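PDB 3MN8: LP15968p from Drosophila melanogaster, which releases C-terminal arginine or lysine from peptides and proteins as a zinc metallocarboxypeptidase, represented here by its active 1B catalytic domain and the transthyretin-like domain that follows. Local coordinates for residues Gln45-Phe50 with Asn74-Gln79; Gly219-Ser224 with Leu306-Tyr311. One frame throughout, in Å; residues are numbered along the deposited sequence.

Contact 1: residues Gln45-Phe50 with Asn74-Gln79; sequences QLEDLF and NLLALQ
The first torsion of Phe-50 sets its CG beside the backbone N (chi1 -88°), bringing the ring under CB of Leu-78, whose own CG, anti to its N (chi1 -171°), carries the branch that nears Phe-50 CE1 with CD2 at 4.0 Å. A CH-pi contact places Leu-78 CB over one face, 3.7 Å from the centroid of the Phe-50 ring, displaced somewhat toward the rim on the side of CZ and CE2. Leu-46 CD1 lies over the centre of the opposite face, 3.7 Å above the plane, and the phenyl group is thus sandwiched between its own helix and the strand. The carbonyl O of Leu-76 approaches the ring edge near its plane, 4.3 Å from Phe-50 CE2. Helix 43-56 here lies against strand 74-80 of the large mixed sheet of the M14 carboxypeptidase domain, and the two segments run at 30° with axes 9.9 Å apart. An alanine in place of Phe-50 would probably open a gap between helix and sheet, leaving Leu-46 CD1 and Leu-78 CB without the ring that separates them. One turn earlier in the helix the contact turns partly polar. Glu-47 crosses Leu-76 at about a right angle, its CG 3.4 Å from Leu-76 CD1, and its OE2 accepts a weak hydrogen bond from Asn-74 ND2 at 3.5 Å. Gln-43 NE2 is a second donor to that same carboxylate oxygen.

Contact 2: residues Gly219-Ser224 with Leu306-Tyr311; sequences GAVVAS and LSCCKY
Gly-219 N donates to the carbonyl O of Ser-307 at 2.7 Å, with an N-H...O angle of 153° and the donor lying nearly along the C=O axis. This is the one hydrogen bond between the two segments; Ala-220 N also comes close to that oxygen, but at an angle too poor for a bond. Backbone angles of 127/-25° at Gly-219 would press a CB against the preceding carbonyl O, and a CB would also come near Lys-310 CE. The aliphatic part of Lys-310 runs past the glycine instead, with its CG 4.0 Å from Gly-219 CA. Beyond the polar link, Val-221 sets its two methyl groups against the loop 306-311: CG2 meets Cys-308 SG at 3.8 Å, and CG1 faces the carbonyl O of Leu-306 at the same distance. Ser-307 OG donates to Cys-309 O at 2.6 Å from above the carbonyl plane, a bond within the loop, whose Cys-308 and Cys-309 form disulfides to Cys-268 and Cys-156. The contact borders the catalytic centre: the side chain of Lys-310 lies about 4 Å from that of the zinc ligand Glu-104. Strands 212-217 and 300-305 end just before the two segments, where Leu-306 bonds through its backbone to the zinc ligand His-217; Val-222 pairs with Glu-305 as strand 222-225 begins, while helices 245-257 and 317-333 meet the side chain of Leu-306 through Tyr-255 and Asn-324.

Both contacts belong to the same eight-stranded sheet of the catalytic domain, yet they differ in what they join. Contact 1 packs a helix against strand 74-80, next to the outermost strand 61-68, away from the annotated sites; contact 2 joins the chain leaving one strand and entering another to the loop after strand 300-305, close to the zinc. Their centres are 24 Å apart, with nearest atoms about 10 Å apart. Each is partly buried. Contact 1 has an apolar, aromatic heart with a polar fringe, whereas contact 2 is made by a backbone hydrogen bond from a glycine, with a valine methyl against a cystine sulfur, the disulfide-bearing Cys-308 reaching an exposed position.

Contact 1: residues Gln45-Phe50 with Asn74-Gln79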
ATOM      1  N   GLN A  45     -16.366 -14.927  -8.313  1.00 43.84           N
ATOM      2  CA  GLN A  45     -17.124 -13.690  -8.151  1.00 41.87           C
ATOM      3  C   GLN A  45     -16.251 -12.459  -8.289  1.00 40.39           C
ATOM      4  O   GLN A  45     -16.709 -11.412  -8.750  1.00 46.61           O
ATOM      5  CB  GLN A  45     -17.861 -13.674  -6.816  1.00 40.98           C
ATOM      6  CG  GLN A  45     -19.004 -14.685  -6.779  1.00 49.92           C
ATOM      7  CD  GLN A  45     -20.051 -14.344  -5.749  1.00 52.02           C
ATOM      8  OE1 GLN A  45     -19.771 -14.321  -4.554  1.00 54.31           O
ATOM      9  NE2 GLN A  45     -21.266 -14.077  -6.205  1.00 54.47           N
ATOM     10  N   LEU A  46     -14.989 -12.596  -7.898  1.00 32.37           N
ATOM     11  CA  LEU A  46     -14.023 -11.499  -7.985  1.00 42.73           C
ATOM     12  C   LEU A  46     -13.561 -11.205  -9.423  1.00 38.50           C
ATOM     13  O   LEU A  46     -13.576 -10.064  -9.867  1.00 27.40           O
ATOM     14  CB  LEU A  46     -12.816 -11.793  -7.086  1.00 42.85           C
ATOM     15  CG  LEU A  46     -11.603 -10.876  -7.239  1.00 38.15           C
ATOM     16  CD1 LEU A  46     -12.019  -9.425  -7.027  1.00 47.22           C
ATOM     17  CD2 LEU A  46     -10.496 -11.280  -6.276  1.00 22.77           C
ATOM     18  N   GLU A  47     -13.149 -12.245 -10.136  1.00 38.36           N
ATOM     19  CA  GLU A  47     -12.745 -12.115 -11.526  1.00 45.70           C
ATOM     20  C   GLU A  47     -13.899 -11.535 -12.327  1.00 53.14           C
ATOM     21  O   GLU A  47     -13.711 -10.614 -13.135  1.00 53.80           O
ATOM     22  CB  GLU A  47     -12.315 -13.475 -12.093  1.00 33.82           C
ATOM     23  CG  GLU A  47     -11.041 -14.038 -11.460  1.00 32.66           C
ATOM     24  CD  GLU A  47     -10.750 -15.461 -11.896  1.00 47.22           C
ATOM     25  OE1 GLU A  47     -11.692 -16.144 -12.356  1.00 61.38           O
ATOM     26  OE2 GLU A  47      -9.588 -15.906 -11.772  1.00 48.70           O
ATOM     27  N   ASP A  48     -15.097 -12.065 -12.078  1.00 50.30           N
ATOM     28  CA  ASP A  48     -16.303 -11.605 -12.757  1.00 55.56           C
ATOM     29  C   ASP A  48     -16.554 -10.113 -12.522  1.00 49.99           C
ATOM     30  O   ASP A  48     -16.883  -9.375 -13.460  1.00 47.35           O
ATOM     31  CB  ASP A  48     -17.523 -12.436 -12.337  1.00 56.37           C
ATOM     32  CG  ASP A  48     -17.482 -13.864 -12.878  1.00 71.30           C
ATOM     33  OD1 ASP A  48     -16.748 -14.125 -13.861  1.00 71.93           O
ATOM     34  OD2 ASP A  48     -18.200 -14.730 -12.320  1.00 78.26           O
ATOM     35  N   LEU A  49     -16.382  -9.662 -11.283  1.00 38.39           N
ATOM     36  CA  LEU A  49     -16.672  -8.266 -10.970  1.00 44.54           C
ATOM     37  C   LEU A  49     -15.649  -7.301 -11.566  1.00 43.92           C
ATOM     38  O   LEU A  49     -15.999  -6.181 -11.984  1.00 46.14           O
ATOM     39  CB  LEU A  49     -16.798  -8.045  -9.465  1.00 49.59           C
ATOM     40  CG  LEU A  49     -17.348  -6.656  -9.122  1.00 47.73           C
ATOM     41  CD1 LEU A  49     -18.275  -6.729  -7.916  1.00 68.14           C
ATOM     42  CD2 LEU A  49     -16.225  -5.665  -8.897  1.00 35.79           C
ATOM     43  N   PHE A  50     -14.392  -7.743 -11.602  1.00 29.56           N
ATOM     44  CA  PHE A  50     -13.302  -6.954 -12.163  1.00 30.38           C
ATOM     45  C   PHE A  50     -13.406  -6.800 -13.669  1.00 41.90           C
ATOM     46  O   PHE A  50     -13.017  -5.773 -14.213  1.00 62.63           O
ATOM     47  CB  PHE A  50     -11.956  -7.571 -11.810  1.00 41.37           C
ATOM     48  CG  PHE A  50     -11.400  -7.089 -10.507  1.00 36.27           C
ATOM     49  CD1 PHE A  50     -12.189  -6.354  -9.636  1.00 34.37           C
ATOM     50  CD2 PHE A  50     -10.091  -7.370 -10.153  1.00 22.02           C
ATOM     51  CE1 PHE A  50     -11.674  -5.904  -8.436  1.00 33.68           C
ATOM     52  CE2 PHE A  50      -9.570  -6.926  -8.956  1.00 24.53           C
ATOM     53  CZ  PHE A  50     -10.357  -6.194  -8.097  1.00 34.13           C
ATOM     54  N   ASN A  74      -5.985 -17.098 -10.420  1.00 44.34           N
ATOM     55  CA  ASN A  74      -5.406 -15.863 -10.905  1.00 36.89           C
ATOM     56  C   ASN A  74      -5.221 -14.829  -9.814  1.00 38.81           C
ATOM     57  O   ASN A  74      -6.142 -14.552  -9.058  1.00 34.36           O
ATOM     58  CB  ASN A  74      -6.261 -15.279 -12.028  1.00 35.48           C
ATOM     59  CG  ASN A  74      -6.025 -15.973 -13.360  1.00 48.94           C
ATOM     60  OD1 ASN A  74      -4.911 -16.414 -13.671  1.00 50.21           O
ATOM     61  ND2 ASN A  74      -7.077 -16.072 -14.155  1.00 58.56           N
ATOM     62  N   LEU A  75      -4.019 -14.266  -9.745  1.00 41.07           N
ATOM     63  CA  LEU A  75      -3.739 -13.126  -8.885  1.00 33.38           C
ATOM     64  C   LEU A  75      -3.930 -11.868  -9.715  1.00 32.29           C
ATOM     65  O   LEU A  75      -3.171 -11.621 -10.652  1.00 46.30           O
ATOM     66  CB  LEU A  75      -2.312 -13.194  -8.333  1.00 39.68           C
ATOM     67  CG  LEU A  75      -1.989 -14.154  -7.171  1.00 36.22           C
ATOM     68  CD1 LEU A  75      -2.968 -15.312  -7.096  1.00 50.93           C
ATOM     69  CD2 LEU A  75      -0.577 -14.687  -7.282  1.00 38.88           C
ATOM     70  N   LEU A  76      -4.949 -11.080  -9.370  1.00 34.45           N
ATOM     71  CA  LEU A  76      -5.396  -9.963 -10.202  1.00 34.12           C
ATOM     72  C   LEU A  76      -5.366  -8.621  -9.467  1.00 37.12           C
ATOM     73  O   LEU A  76      -5.625  -8.557  -8.265  1.00 33.91           O
ATOM     74  CB  LEU A  76      -6.830 -10.211 -10.676  1.00 26.93           C
ATOM     75  CG  LEU A  76      -7.130 -11.417 -11.561  1.00 44.10           C
ATOM     76  CD1 LEU A  76      -8.638 -11.646 -11.650  1.00 45.47           C
ATOM     77  CD2 LEU A  76      -6.529 -11.231 -12.946  1.00 50.95           C
ATOM     78  N   ALA A  77      -5.082  -7.548 -10.205  1.00 39.26           N
ATOM     79  CA  ALA A  77      -5.110  -6.197  -9.648  1.00 35.21           C
ATOM     80  C   ALA A  77      -5.907  -5.270 -10.538  1.00 37.60           C
ATOM     81  O   ALA A  77      -5.617  -5.152 -11.727  1.00 38.73           O
ATOM     82  CB  ALA A  77      -3.710  -5.653  -9.481  1.00 26.66           C
ATOM     83  N   LEU A  78      -6.902  -4.601  -9.961  1.00 37.75           N
ATOM     84  CA  LEU A  78      -7.669  -3.626 -10.713  1.00 24.31           C
ATOM     85  C   LEU A  78      -7.040  -2.270 -10.550  1.00 22.88           C
ATOM     86  O   LEU A  78      -6.956  -1.759  -9.435  1.00 28.68           O
ATOM     87  CB  LEU A  78      -9.119  -3.562 -10.230  1.00 24.56           C
ATOM     88  CG  LEU A  78     -10.068  -2.710 -11.093  1.00 32.85           C
ATOM     89  CD1 LEU A  78     -10.386  -3.414 -12.414  1.00 18.74           C
ATOM     90  CD2 LEU A  78     -11.371  -2.362 -10.361  1.00 27.85           C
ATOM     91  N   GLN A  79      -6.604  -1.696 -11.664  1.00 21.70           N
ATOM     92  CA  GLN A  79      -6.161  -0.306 -11.713  1.00 25.02           C
ATOM     93  C   GLN A  79      -7.298   0.665 -12.001  1.00 26.28           C
ATOM     94  O   GLN A  79      -8.123   0.426 -12.878  1.00 25.40           O
ATOM     95  CB  GLN A  79      -5.103  -0.127 -12.792  1.00 21.91           C
ATOM     96  CG  GLN A  79      -4.879   1.297 -13.182  1.00 18.88           C
ATOM     97  CD  GLN A  79      -3.991   1.398 -14.388  1.00 27.67           C
ATOM     98  OE1 GLN A  79      -3.904   0.464 -15.182  1.00 23.97           O
ATOM     99  NE2 GLN A  79      -3.327   2.535 -14.542  1.00 22.10           N
TER

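Contact 2: residues Gly219-Ser224 with Leu306-Tyr311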
ATOM      1  N   GLY A 219      -6.952 -10.052  13.003  1.00 36.51           N
ATOM      2  CA  GLY A 219      -6.452 -10.664  14.215  1.00 36.67           C
ATOM      3  C   GLY A 219      -6.392  -9.600  15.280  1.00 53.73           C
ATOM      4  O   GLY A 219      -6.465  -9.876  16.481  1.00 61.87           O
ATOM      5  N   ALA A 220      -6.276  -8.360  14.829  1.00 41.67           N
ATOM      6  CA  ALA A 220      -6.217  -7.251  15.759  1.00 47.76           C
ATOM      7  C   ALA A 220      -6.659  -6.000  15.033  1.00 42.62           C
ATOM      8  O   ALA A 220      -6.978  -6.056  13.851  1.00 41.77           O
ATOM      9  CB  ALA A 220      -4.803  -7.097  16.322  1.00 48.05           C
ATOM     10  N   VAL A 221      -6.685  -4.880  15.750  1.00 45.81           N
ATOM     11  CA  VAL A 221      -7.119  -3.606  15.192  1.00 42.40           C
ATOM     12  C   VAL A 221      -6.062  -2.538  15.451  1.00 48.03           C
ATOM     13  O   VAL A 221      -6.023  -1.945  16.533  1.00 51.13           O
ATOM     14  CB  VAL A 221      -8.443  -3.148  15.816  1.00 37.22           C
ATOM     15  CG1 VAL A 221      -9.074  -2.075  14.945  1.00 38.12           C
ATOM     16  CG2 VAL A 221      -9.397  -4.330  15.986  1.00 38.65           C
ATOM     17  N   VAL A 222      -5.209  -2.286  14.458  1.00 45.46           N
ATOM     18  CA  VAL A 222      -4.056  -1.405  14.659  1.00 49.34           C
ATOM     19  C   VAL A 222      -3.342  -1.072  13.347  1.00 45.25           C
ATOM     20  O   VAL A 222      -3.377  -1.846  12.386  1.00 48.10           O
ATOM     21  CB  VAL A 222      -3.022  -2.054  15.632  1.00 51.47           C
ATOM     22  CG1 VAL A 222      -2.363  -3.274  14.970  1.00 47.02           C
ATOM     23  CG2 VAL A 222      -1.958  -1.038  16.114  1.00 44.97           C
ATOM     24  N   ALA A 223      -2.681   0.079  13.331  1.00 33.54           N
ATOM     25  CA  ALA A 223      -1.921   0.527  12.183  1.00 37.46           C
ATOM     26  C   ALA A 223      -0.419   0.350  12.463  1.00 46.20           C
ATOM     27  O   ALA A 223       0.158   1.049  13.315  1.00 28.00           O
ATOM     28  CB  ALA A 223      -2.258   1.980  11.882  1.00 33.33           C
ATOM     29  N   SER A 224       0.188  -0.595  11.738  1.00 39.73           N
ATOM     30  CA  SER A 224       1.571  -1.020  11.957  1.00 22.52           C
ATOM     31  C   SER A 224       2.472  -0.605  10.805  1.00 29.27           C
ATOM     32  O   SER A 224       2.082  -0.680   9.642  1.00 36.36           O
ATOM     33  CB  SER A 224       1.630  -2.545  12.113  1.00 37.89           C
ATOM     34  OG  SER A 224       2.945  -3.012  12.391  1.00 55.16           O
ATOM     35  N   LEU A 306      -7.479  -5.056  10.608  1.00 34.76           N
ATOM     36  CA  LEU A 306      -8.836  -4.507  10.527  1.00 46.76           C
ATOM     37  C   LEU A 306      -9.799  -4.995  11.608  1.00 48.53           C
ATOM     38  O   LEU A 306     -10.578  -4.210  12.151  1.00 53.94           O
ATOM     39  CB  LEU A 306      -9.441  -4.761   9.142  1.00 42.97           C
ATOM     40  CG  LEU A 306      -8.628  -4.106   8.034  1.00 44.85           C
ATOM     41  CD1 LEU A 306      -9.052  -4.588   6.665  1.00 46.79           C
ATOM     42  CD2 LEU A 306      -8.750  -2.606   8.142  1.00 43.05           C
ATOM     43  N   SER A 307      -9.752  -6.285  11.917  1.00 45.01           N
ATOM     44  CA  SER A 307     -10.688  -6.850  12.875  1.00 35.95           C
ATOM     45  C   SER A 307      -9.986  -7.730  13.890  1.00 49.08           C
ATOM     46  O   SER A 307      -8.885  -8.234  13.641  1.00 58.18           O
ATOM     47  CB  SER A 307     -11.759  -7.660  12.153  1.00 39.86           C
ATOM     48  OG  SER A 307     -11.165  -8.552  11.218  1.00 51.39           O
ATOM     49  N   CYS A 308     -10.629  -7.894  15.043  1.00 51.65           N
ATOM     50  CA  CYS A 308     -10.198  -8.855  16.041  1.00 43.85           C
ATOM     51  C   CYS A 308     -10.484 -10.252  15.532  1.00 48.19           C
ATOM     52  O   CYS A 308      -9.667 -11.162  15.681  1.00 50.30           O
ATOM     53  CB  CYS A 308     -10.935  -8.623  17.360  1.00 41.57           C
ATOM     54  SG  CYS A 308     -10.344  -7.187  18.263  1.00 66.01           S
ATOM     55  N   CYS A 309     -11.657 -10.418  14.931  1.00 48.61           N
ATOM     56  CA  CYS A 309     -12.000 -11.680  14.284  1.00 42.59           C
ATOM     57  C   CYS A 309     -11.425 -11.771  12.861  1.00 52.91           C
ATOM     58  O   CYS A 309     -11.775 -10.981  11.971  1.00 43.05           O
ATOM     59  CB  CYS A 309     -13.505 -11.866  14.254  1.00 40.13           C
ATOM     60  SG  CYS A 309     -13.986 -13.444  13.540  1.00 74.45           S
ATOM     61  N   LYS A 310     -10.539 -12.739  12.653  1.00 55.00           N
ATOM     62  CA  LYS A 310      -9.871 -12.888  11.366  1.00 51.76           C
ATOM     63  C   LYS A 310     -10.867 -13.038  10.214  1.00 50.17           C
ATOM     64  O   LYS A 310     -10.760 -12.356   9.194  1.00 54.01           O
ATOM     65  CB  LYS A 310      -8.910 -14.078  11.400  1.00 53.98           C
ATOM     66  CG  LYS A 310      -7.759 -13.907  12.369  1.00 53.55           C
ATOM     67  CD  LYS A 310      -6.778 -15.083  12.316  1.00 49.34           C
ATOM     68  CE  LYS A 310      -5.369 -14.634  12.770  1.00 55.89           C
ATOM     69  NZ  LYS A 310      -4.300 -15.681  12.621  1.00 61.43           N
ATOM     70  N   TYR A 311     -11.835 -13.935  10.389  1.00 56.23           N
ATOM     71  CA  TYR A 311     -12.833 -14.227   9.355  1.00 58.32           C
ATOM     72  C   TYR A 311     -14.250 -14.059   9.897  1.00 53.57           C
ATOM     73  O   TYR A 311     -14.882 -15.045  10.261  1.00 55.29           O
ATOM     74  CB  TYR A 311     -12.677 -15.670   8.862  1.00 55.22           C
ATOM     75  CG  TYR A 311     -13.211 -15.936   7.462  1.00 47.59           C
ATOM     76  CD1 TYR A 311     -12.629 -16.910   6.654  1.00 48.60           C
ATOM     77  CD2 TYR A 311     -14.277 -15.214   6.943  1.00 50.54           C
ATOM     78  CE1 TYR A 311     -13.091 -17.167   5.374  1.00 43.16           C
ATOM     79  CE2 TYR A 311     -14.746 -15.455   5.651  1.00 50.24           C
ATOM     80  CZ  TYR A 311     -14.147 -16.438   4.877  1.00 45.89           C
ATOM     81  OH  TYR A 311     -14.602 -16.699   3.604  1.00 42.89           O
TER